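Local coordinates for protein tyrocidine synthetase 3 (Brevibacillus brevis, PDB 2JGP) that helps to make the antibiotic tyrocidine as part of a nonribosomal peptide synthetase, its carrier and condensation domains probably serving peptide-bond formation, at residues E89-Q92 with Y96-V99. Residues are numbered along the deposited sequence; the frame is centred on the assembly and turned at random.
Sequences EPVQ and YYPV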
ATOM      1  N   GLU A  89     -16.732 -11.016   7.994  1.00 46.39           N
ATOM      2  CA  GLU A  89     -17.045 -12.422   8.252  1.00 47.33           C
ATOM      3  C   GLU A  89     -17.419 -13.136   6.944  1.00 47.37           C
ATOM      4  O   GLU A  89     -17.767 -12.477   5.959  1.00 46.68           O
ATOM      5  CB  GLU A  89     -18.212 -12.517   9.241  1.00 47.97           C
ATOM      6  CG  GLU A  89     -18.000 -11.745  10.541  1.00 50.31           C
ATOM      7  CD  GLU A  89     -16.975 -12.397  11.443  1.00 53.48           C
ATOM      8  OE1 GLU A  89     -15.809 -11.937  11.466  1.00 56.95           O
ATOM      9  OE2 GLU A  89     -17.332 -13.380  12.128  1.00 56.10           O
ATOM     10  N   PRO A  90     -17.350 -14.485   6.929  1.00 47.68           N
ATOM     11  CA  PRO A  90     -17.784 -15.238   5.746  1.00 48.03           C
ATOM     12  C   PRO A  90     -19.214 -14.892   5.337  1.00 48.34           C
ATOM     13  O   PRO A  90     -20.094 -14.799   6.190  1.00 48.25           O
ATOM     14  CB  PRO A  90     -17.693 -16.700   6.202  1.00 48.08           C
ATOM     15  CG  PRO A  90     -16.692 -16.695   7.288  1.00 47.99           C
ATOM     16  CD  PRO A  90     -16.865 -15.382   7.993  1.00 47.85           C
ATOM     17  N   VAL A  91     -19.433 -14.691   4.042  1.00 48.70           N
ATOM     18  CA  VAL A  91     -20.733 -14.237   3.546  1.00 49.18           C
ATOM     19  C   VAL A  91     -21.584 -15.398   3.039  1.00 49.73           C
ATOM     20  O   VAL A  91     -21.063 -16.454   2.694  1.00 49.51           O
ATOM     21  CB  VAL A  91     -20.570 -13.185   2.430  1.00 49.07           C
ATOM     22  CG1 VAL A  91     -19.772 -11.994   2.952  1.00 49.00           C
ATOM     23  CG2 VAL A  91     -19.900 -13.789   1.206  1.00 48.56           C
ATOM     24  N   GLN A  92     -22.897 -15.188   3.000  1.00 50.86           N
ATOM     25  CA  GLN A  92     -23.827 -16.186   2.479  1.00 51.86           C
ATOM     26  C   GLN A  92     -23.620 -16.373   0.976  1.00 52.13           C
ATOM     27  O   GLN A  92     -23.359 -15.406   0.257  1.00 52.14           O
ATOM     28  CB  GLN A  92     -25.276 -15.773   2.754  1.00 52.24           C
ATOM     29  CG  GLN A  92     -25.605 -15.600   4.245  1.00 53.99           C
ATOM     30  CD  GLN A  92     -26.863 -16.339   4.673  1.00 56.33           C
ATOM     31  OE1 GLN A  92     -27.775 -15.749   5.261  1.00 58.14           O
ATOM     32  NE2 GLN A  92     -26.918 -17.640   4.381  1.00 57.06           N
ATOM     33  N   TYR A  96     -23.776 -13.966  -7.639  1.00 56.16           N
ATOM     34  CA  TYR A  96     -22.697 -13.031  -7.922  1.00 56.79           C
ATOM     35  C   TYR A  96     -22.398 -12.252  -6.659  1.00 56.98           C
ATOM     36  O   TYR A  96     -23.215 -12.215  -5.737  1.00 56.73           O
ATOM     37  CB  TYR A  96     -23.103 -12.032  -9.006  1.00 57.33           C
ATOM     38  CG  TYR A  96     -23.555 -12.637 -10.306  1.00 57.73           C
ATOM     39  CD1 TYR A  96     -24.905 -12.860 -10.554  1.00 57.69           C
ATOM     40  CD2 TYR A  96     -22.642 -12.955 -11.307  1.00 57.78           C
ATOM     41  CE1 TYR A  96     -25.335 -13.402 -11.751  1.00 58.60           C
ATOM     42  CE2 TYR A  96     -23.062 -13.499 -12.512  1.00 58.35           C
ATOM     43  CZ  TYR A  96     -24.412 -13.719 -12.725  1.00 57.95           C
ATOM     44  OH  TYR A  96     -24.844 -14.254 -13.904  1.00 59.05           O
ATOM     45  N   TYR A  97     -21.237 -11.610  -6.629  1.00 57.14           N
ATOM     46  CA  TYR A  97     -20.835 -10.798  -5.486  1.00 57.43           C
ATOM     47  C   TYR A  97     -20.428  -9.411  -5.963  1.00 57.58           C
ATOM     48  O   TYR A  97     -19.915  -9.266  -7.075  1.00 56.46           O
ATOM     49  CB  TYR A  97     -19.695 -11.478  -4.735  1.00 57.42           C
ATOM     50  CG  TYR A  97     -20.050 -12.872  -4.280  1.00 57.84           C
ATOM     51  CD1 TYR A  97     -19.811 -13.974  -5.094  1.00 57.20           C
ATOM     52  CD2 TYR A  97     -20.646 -13.086  -3.042  1.00 57.72           C
ATOM     53  CE1 TYR A  97     -20.149 -15.257  -4.683  1.00 56.71           C
ATOM     54  CE2 TYR A  97     -20.984 -14.363  -2.618  1.00 57.80           C
ATOM     55  CZ  TYR A  97     -20.738 -15.441  -3.442  1.00 57.97           C
ATOM     56  OH  TYR A  97     -21.075 -16.703  -3.017  1.00 58.29           O
ATOM     57  N   PRO A  98     -20.651  -8.381  -5.124  1.00 57.91           N
ATOM     58  CA  PRO A  98     -20.223  -7.064  -5.568  1.00 58.21           C
ATOM     59  C   PRO A  98     -18.715  -7.023  -5.785  1.00 58.65           C
ATOM     60  O   PRO A  98     -17.969  -7.754  -5.125  1.00 58.45           O
ATOM     61  CB  PRO A  98     -20.630  -6.142  -4.407  1.00 58.36           C
ATOM     62  CG  PRO A  98     -20.740  -7.042  -3.216  1.00 58.11           C
ATOM     63  CD  PRO A  98     -21.218  -8.353  -3.762  1.00 58.25           C
ATOM     64  N   VAL A  99     -18.271  -6.186  -6.715  1.00 58.64           N
ATOM     65  CA  VAL A  99     -16.853  -5.862  -6.806  1.00 59.29           C
ATOM     66  C   VAL A  99     -16.484  -4.858  -5.720  1.00 60.26           C
ATOM     67  O   VAL A  99     -17.341  -4.132  -5.222  1.00 60.39           O
ATOM     68  CB  VAL A  99     -16.476  -5.294  -8.186  1.00 59.25           C
ATOM     69  CG1 VAL A  99     -16.702  -6.339  -9.259  1.00 58.66           C
ATOM     70  CG2 VAL A  99     -17.265  -4.022  -8.486  1.00 58.94           C
TER
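The first torsions of Val-91 and Tyr-97 bring their side chains together, from beta carbons that are both directed at the opposing segment. At Val-91 (chi1 -58°) CG1 lies beside the backbone N while CG2 fits between N and the carbonyl carbon, and this second methyl is the one offered to the tyrosine. Tyr-97 has CG anti to its carbonyl carbon, chi1 -57°, and a chi2 of 90° sets the ring upright on its stem with the CD2–CE2 side facing the valine.

Val-91 CG2 comes to 4.0 Å from Tyr-97 CE2, an oblique van der Waals touch that is not a ring stack. Beside it, Gln-92 O approaches the ring edge near its plane, 3.9 Å from Tyr-97 CE2, where it meets the weakly positive C–H rim. No hydrogen bond links the two segments, and their nearest alpha carbons, those of Val-91 and Tyr-97, stay 9.7 Å apart; the tyrosine ring covers a little under half of that separation, and Val-91 CG2 meets it from the other side. Valine suits this place because its beta-branch puts one methyl on the ring without burying a polar group there, while Gln-92, whose beta carbon is directed away, contributes its carbonyl and can leave its amide in an exposed position.

Tyrosine also brings a hydroxyl able to pair with a backbone N–H: Tyr-97 OH is hydrogen-bonded to Gln-94 N, in the short connection between the segments. The contact belongs to the route from helix 70-79 to strand 97-98, probably the linker joining carrier and condensation domains. Helix 253-263 touches both segments, with Val-258 against Val-91 and Pro-98, Lys-254 against Tyr-97, and Asp-255 accepting a hydrogen bond from Val-91 N. The short, weakly bonded strand 97-98 is an outermost strand of a small antiparallel sheet, pairing through Tyr-97 with Gln-163 of strand 160-165.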